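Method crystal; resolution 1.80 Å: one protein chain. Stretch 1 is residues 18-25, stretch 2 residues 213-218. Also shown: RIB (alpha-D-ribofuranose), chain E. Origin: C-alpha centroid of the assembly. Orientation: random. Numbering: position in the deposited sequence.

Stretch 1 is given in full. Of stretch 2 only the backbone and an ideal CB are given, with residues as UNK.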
ATOM      1  N   THR A  18       4.427   1.760  -1.606  1.00 29.01           N
ATOM      2  CA  THR A  18       3.475   0.994  -2.397  1.00 33.15           C
ATOM      3  C   THR A  18       3.492  -0.474  -2.010  1.00 36.29           C
ATOM      4  O   THR A  18       2.503  -1.176  -2.223  1.00 36.52           O
ATOM      5  CB  THR A  18       3.784   1.087  -3.883  1.00 41.93           C
ATOM      6  OG1 THR A  18       5.158   0.778  -4.096  1.00 38.40           O
ATOM      7  CG2 THR A  18       3.506   2.477  -4.393  1.00 77.97           C
ATOM      8  N   ASN A  19       4.607  -0.941  -1.441  1.00 28.30           N
ATOM      9  CA  ASN A  19       4.686  -2.306  -0.975  1.00 25.32           C
ATOM     10  C   ASN A  19       3.876  -2.326   0.325  1.00 29.73           C
ATOM     11  O   ASN A  19       4.177  -1.569   1.260  1.00 29.75           O
ATOM     12  CB  ASN A  19       6.131  -2.671  -0.709  1.00 28.52           C
ATOM     13  CG  ASN A  19       6.301  -4.055  -0.150  1.00 31.17           C
ATOM     14  OD1 ASN A  19       5.375  -4.699   0.329  1.00 28.30           O
ATOM     15  ND2 ASN A  19       7.527  -4.514  -0.189  1.00 29.77           N
ATOM     16  N   PRO A  20       2.816  -3.128   0.375  1.00 28.14           N
ATOM     17  CA  PRO A  20       2.004  -3.175   1.617  1.00 30.36           C
ATOM     18  C   PRO A  20       2.856  -3.402   2.878  1.00 28.31           C
ATOM     19  O   PRO A  20       2.452  -2.987   3.957  1.00 24.26           O
ATOM     20  CB  PRO A  20       1.052  -4.360   1.403  1.00 34.44           C
ATOM     21  CG  PRO A  20       1.189  -4.762  -0.004  1.00 36.78           C
ATOM     22  CD  PRO A  20       2.370  -4.098  -0.640  1.00 33.33           C
ATOM     23  N   PHE A  21       4.004  -4.078   2.749  1.00 25.16           N
ATOM     24  CA  PHE A  21       4.914  -4.228   3.884  1.00 23.45           C
ATOM     25  C   PHE A  21       5.279  -2.890   4.500  1.00 24.12           C
ATOM     26  O   PHE A  21       5.188  -2.729   5.732  1.00 24.77           O
ATOM     27  CB  PHE A  21       6.181  -4.996   3.505  1.00 30.29           C
ATOM     28  CG  PHE A  21       7.148  -5.138   4.636  1.00 25.76           C
ATOM     29  CD1 PHE A  21       6.971  -6.129   5.563  1.00 27.53           C
ATOM     30  CD2 PHE A  21       8.183  -4.244   4.798  1.00 26.82           C
ATOM     31  CE1 PHE A  21       7.834  -6.269   6.639  1.00 29.61           C
ATOM     32  CE2 PHE A  21       9.030  -4.353   5.886  1.00 26.82           C
ATOM     33  CZ  PHE A  21       8.853  -5.396   6.808  1.00 21.12           C
ATOM     34  N   PHE A  22       5.725  -1.935   3.692  1.00 27.89           N
ATOM     35  CA  PHE A  22       6.204  -0.659   4.241  1.00 25.67           C
ATOM     36  C   PHE A  22       5.059   0.241   4.619  1.00 23.28           C
ATOM     37  O   PHE A  22       5.178   1.036   5.524  1.00 23.76           O
ATOM     38  CB  PHE A  22       7.129   0.049   3.288  1.00 23.78           C
ATOM     39  CG  PHE A  22       8.426  -0.670   3.103  1.00 26.82           C
ATOM     40  CD1 PHE A  22       9.297  -0.824   4.161  1.00 23.05           C
ATOM     41  CD2 PHE A  22       8.719  -1.284   1.913  1.00 26.35           C
ATOM     42  CE1 PHE A  22      10.455  -1.527   3.993  1.00 25.51           C
ATOM     43  CE2 PHE A  22       9.875  -1.951   1.732  1.00 27.29           C
ATOM     44  CZ  PHE A  22      10.754  -2.084   2.781  1.00 34.94           C
ATOM     45  N   ALA A  23       3.914   0.052   3.993  1.00 25.29           N
ATOM     46  CA  ALA A  23       2.736   0.804   4.436  1.00 29.85           C
ATOM     47  C   ALA A  23       2.320   0.407   5.848  1.00 29.99           C
ATOM     48  O   ALA A  23       1.959   1.271   6.657  1.00 26.01           O
ATOM     49  CB  ALA A  23       1.576   0.638   3.450  1.00 33.94           C
ATOM     50  N   GLN A  24       2.387  -0.892   6.154  1.00 25.37           N
ATOM     51  CA  GLN A  24       2.017  -1.374   7.484  1.00 30.49           C
ATOM     52  C   GLN A  24       3.080  -1.017   8.493  1.00 29.43           C
ATOM     53  O   GLN A  24       2.779  -0.753   9.647  1.00 25.12           O
ATOM     54  CB  GLN A  24       1.782  -2.876   7.461  1.00 33.36           C
ATOM     55  CG  GLN A  24       0.474  -3.296   6.842  1.00 41.26           C
ATOM     56  CD  GLN A  24      -0.750  -2.866   7.642  1.00 46.29           C
ATOM     57  OE1 GLN A  24      -0.656  -2.364   8.761  1.00 34.92           O
ATOM     58  NE2 GLN A  24      -1.917  -3.053   7.047  1.00 54.11           N
ATOM     59  N   LEU A  25       4.341  -1.005   8.077  1.00 26.94           N
ATOM     60  CA  LEU A  25       5.408  -0.443   8.938  1.00 25.65           C
ATOM     61  C   LEU A  25       5.086   0.980   9.367  1.00 24.18           C
ATOM     62  O   LEU A  25       5.193   1.359  10.580  1.00 25.18           O
ATOM     63  CB  LEU A  25       6.763  -0.535   8.209  1.00 23.46           C
ATOM     64  CG  LEU A  25       7.995  -0.005   8.945  1.00 34.12           C
ATOM     65  CD1 LEU A  25       8.293  -0.868  10.152  1.00 30.30           C
ATOM     66  CD2 LEU A  25       9.183  -0.016   7.989  1.00 39.18           C
ATOM     67  N   UNK A 213       7.287 -14.483   1.224  1.00 24.48           N
ATOM     68  CA  UNK A 213       7.809 -13.912   2.431  1.00 26.77           C
ATOM     69  C   UNK A 213       7.166 -12.547   2.759  1.00 23.34           C
ATOM     70  O   UNK A 213       7.144 -11.631   1.927  1.00 28.10           O
ATOM     71  CB  UNK A 213       9.328 -13.771   2.308  1.00 26.77           C
ATOM     72  N   UNK A 214       6.636 -12.453   3.971  1.00 20.25           N
ATOM     73  CA  UNK A 214       6.136 -11.229   4.642  1.00 20.00           C
ATOM     74  C   UNK A 214       4.793 -11.455   5.330  1.00 26.59           C
ATOM     75  O   UNK A 214       4.545 -10.937   6.415  1.00 21.95           O
ATOM     76  CB  UNK A 214       5.999 -10.090   3.630  1.00 20.00           C
ATOM     77  N   UNK A 215       3.919 -12.152   4.638  1.00 24.68           N
ATOM     78  CA  UNK A 215       2.528 -12.285   5.017  1.00 22.27           C
ATOM     79  C   UNK A 215       1.767 -11.005   4.948  1.00 33.95           C
ATOM     80  O   UNK A 215       1.022 -10.672   5.849  1.00 24.62           O
ATOM     81  CB  UNK A 215       2.422 -12.855   6.433  1.00 22.27           C
ATOM     82  N   UNK A 216       1.885 -10.324   3.822  1.00 27.24           N
ATOM     83  CA  UNK A 216       1.123  -9.098   3.622  1.00 29.20           C
ATOM     84  C   UNK A 216      -0.357  -9.519   3.485  1.00 31.07           C
ATOM     85  O   UNK A 216      -0.671 -10.688   3.296  1.00 24.88           O
ATOM     86  CB  UNK A 216       1.614  -8.323   2.397  1.00 29.20           C
ATOM     87  N   UNK A 217      -1.255  -8.568   3.586  1.00 31.20           N
ATOM     88  CA  UNK A 217      -2.682  -8.908   3.698  1.00 37.92           C
ATOM     89  C   UNK A 217      -3.207  -9.600   2.450  1.00 27.65           C
ATOM     90  O   UNK A 217      -4.027 -10.531   2.544  1.00 30.70           O
ATOM     91  CB  UNK A 217      -3.506  -7.647   3.967  1.00 37.92           C
ATOM     92  N   UNK A 218      -2.689  -9.191   1.294  1.00 28.23           N
ATOM     93  CA  UNK A 218      -3.063  -9.784   0.005  1.00 29.68           C
ATOM     94  C   UNK A 218      -2.842 -11.293  -0.125  1.00 29.29           C
ATOM     95  O   UNK A 218      -3.378 -11.890  -1.056  1.00 25.80           O
ATOM     96  CB  UNK A 218      -2.276  -9.084  -1.105  1.00 29.68           C
TER
HETATM   97  O5  RIB E 401       8.505  -7.073   1.098  1.00 29.42           O
HETATM   98  C5  RIB E 401       9.392  -5.967   1.142  1.00 42.42           C
HETATM   99  C4  RIB E 401      10.676  -6.524   1.582  1.00 60.23           C
HETATM  100  O4  RIB E 401      11.773  -5.574   1.561  1.00 31.87           O
HETATM  101  C3  RIB E 401      10.212  -6.965   2.956  1.00 24.60           C
HETATM  102  O3  RIB E 401      10.391  -8.381   2.907  1.00 23.42           O
HETATM  103  C2  RIB E 401      11.119  -6.118   3.853  1.00 23.02           C
HETATM  104  O2  RIB E 401      11.719  -6.887   4.866  1.00 22.43           O
HETATM  105  C1  RIB E 401      12.080  -5.333   2.942  1.00 43.37           C
HETATM  106  O1  RIB E 401      13.435  -5.490   3.325  1.00 33.90           O

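Stretch 1 begins as a loop and turns into a helix at Pro-20. Asn-19 caps it, its OD1 accepting from Phe-21 N at 2.8 Å, and the ribose lies beside the rings of Phe-21 and Phe-22.

At position 213 the ideal CB has nothing of stretch 1 within 5.5 Å, and the extended backbone (-150/126) tolerates almost any side chain, a beta-branched or aromatic one included. The deposited residue is Tyr-213, which makes no contact with stretch 1.

Position 214 is more demanding. Its CA-to-CB bond points toward stretch 1, with the ideal CB 4.5 Å from Phe-21 CD1, and the sugar hydroxyls O3 and O5 lie within a short side chain's reach. The positive phi of 135° is unusual for a residue with a CB. Beside the ring a small apolar group would fit, but the hydroxyls favour a polar one: Asp, Asn, or perhaps Ser. The residue is Asp-214, whose two carboxylate oxygens can each accept a hydrogen bond: RIB O3 donates to OD1 at 2.6 Å, and RIB O5 to OD2 at a very short 2.3 Å. A water bridges to stretch 1, donating to Asp-214 OD2 at 2.8 Å and to Asn-19 OD1 at 3.2 Å. The carboxylate also packs on the aromatic residue, with OD2 3.8 Å from Phe-21 CB, while RIB C2 lies over one face of that ring.

Position 215 points into space free of stretch 1. Its left-handed backbone (66/50) favours Gly, Asn or Asp, and Asn-215 fits that preference.

Position 216 faces the start of the helix: its ideal CB is 4.1 Å from Pro-20 CB and 4.9 Å from Phe-21 N. That amide is already engaged by the cap, so an apolar side chain of modest size, such as Val, Ile or Leu, suits the place better than a polar one. Val-216 packs its CB 4.1 Å from Pro-20 CB, while its CG1 lies 3.9 Å from Phe-21 N and 4.3 Å from Phe-21 CB.

At position 217 the CB points sideways, but a side chain with a carboxylate or amide end could come near the amide of Gln-24. Asp, Asn or Glu would be reasonable. Asp-217 brings OD2 to 3.9 Å from Gln-24 NE2, a polar approach without a hydrogen bond.

Position 218 points toward stretch 1 but from a distance, leaving the choice open to many residues. Met-218 is flexible and apolar, and its end leads away.

Stretch 2 213-218: YDNVDM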
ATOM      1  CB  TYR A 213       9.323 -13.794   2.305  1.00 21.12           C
ATOM      2  CG  TYR A 213      10.068 -13.838   3.627  1.00 18.23           C
ATOM      3  CD1 TYR A 213      10.059 -12.747   4.499  1.00 21.36           C
ATOM      4  CD2 TYR A 213      10.814 -14.952   3.993  1.00 26.22           C
ATOM      5  CE1 TYR A 213      10.742 -12.790   5.715  1.00 22.05           C
ATOM      6  CE2 TYR A 213      11.538 -14.967   5.188  1.00 22.69           C
ATOM      7  CZ  TYR A 213      11.475 -13.882   6.047  1.00 30.75           C
ATOM      8  OH  TYR A 213      12.146 -13.892   7.266  1.00 31.39           O
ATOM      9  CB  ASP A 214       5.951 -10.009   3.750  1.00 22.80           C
ATOM     10  CG  ASP A 214       7.264  -9.348   3.300  1.00 23.31           C
ATOM     11  OD1 ASP A 214       8.323  -9.565   3.934  1.00 25.40           O
ATOM     12  OD2 ASP A 214       7.189  -8.508   2.361  1.00 27.00           O
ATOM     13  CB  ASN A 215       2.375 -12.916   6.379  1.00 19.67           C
ATOM     14  CG  ASN A 215       0.943 -13.372   6.658  1.00 28.05           C
ATOM     15  OD1 ASN A 215       0.270 -13.857   5.779  1.00 27.78           O
ATOM     16  ND2 ASN A 215       0.491 -13.198   7.882  1.00 28.54           N
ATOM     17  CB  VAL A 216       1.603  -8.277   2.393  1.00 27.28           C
ATOM     18  CG1 VAL A 216       3.066  -7.815   2.554  1.00 32.67           C
ATOM     19  CG2 VAL A 216       1.454  -9.052   1.095  1.00 30.74           C
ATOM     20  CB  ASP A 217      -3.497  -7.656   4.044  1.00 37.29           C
ATOM     21  CG  ASP A 217      -3.724  -7.514   5.538  1.00113.53           C
ATOM     22  OD1 ASP A 217      -4.074  -8.525   6.183  1.00 84.42           O
ATOM     23  OD2 ASP A 217      -3.557  -6.399   6.074  1.00 67.20           O
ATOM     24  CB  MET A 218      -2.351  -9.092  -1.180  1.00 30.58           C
ATOM     25  CG  MET A 218      -3.082  -7.889  -1.796  1.00 63.69           C
ATOM     26  SD  MET A 218      -4.826  -8.068  -2.227  1.00 25.61           S
ATOM     27  CE  MET A 218      -4.839  -8.765  -3.832  1.00 34.92           C
TER
HETATM   28  O   HOH W   1       5.691  -7.882   0.054  1.00 27.78           O
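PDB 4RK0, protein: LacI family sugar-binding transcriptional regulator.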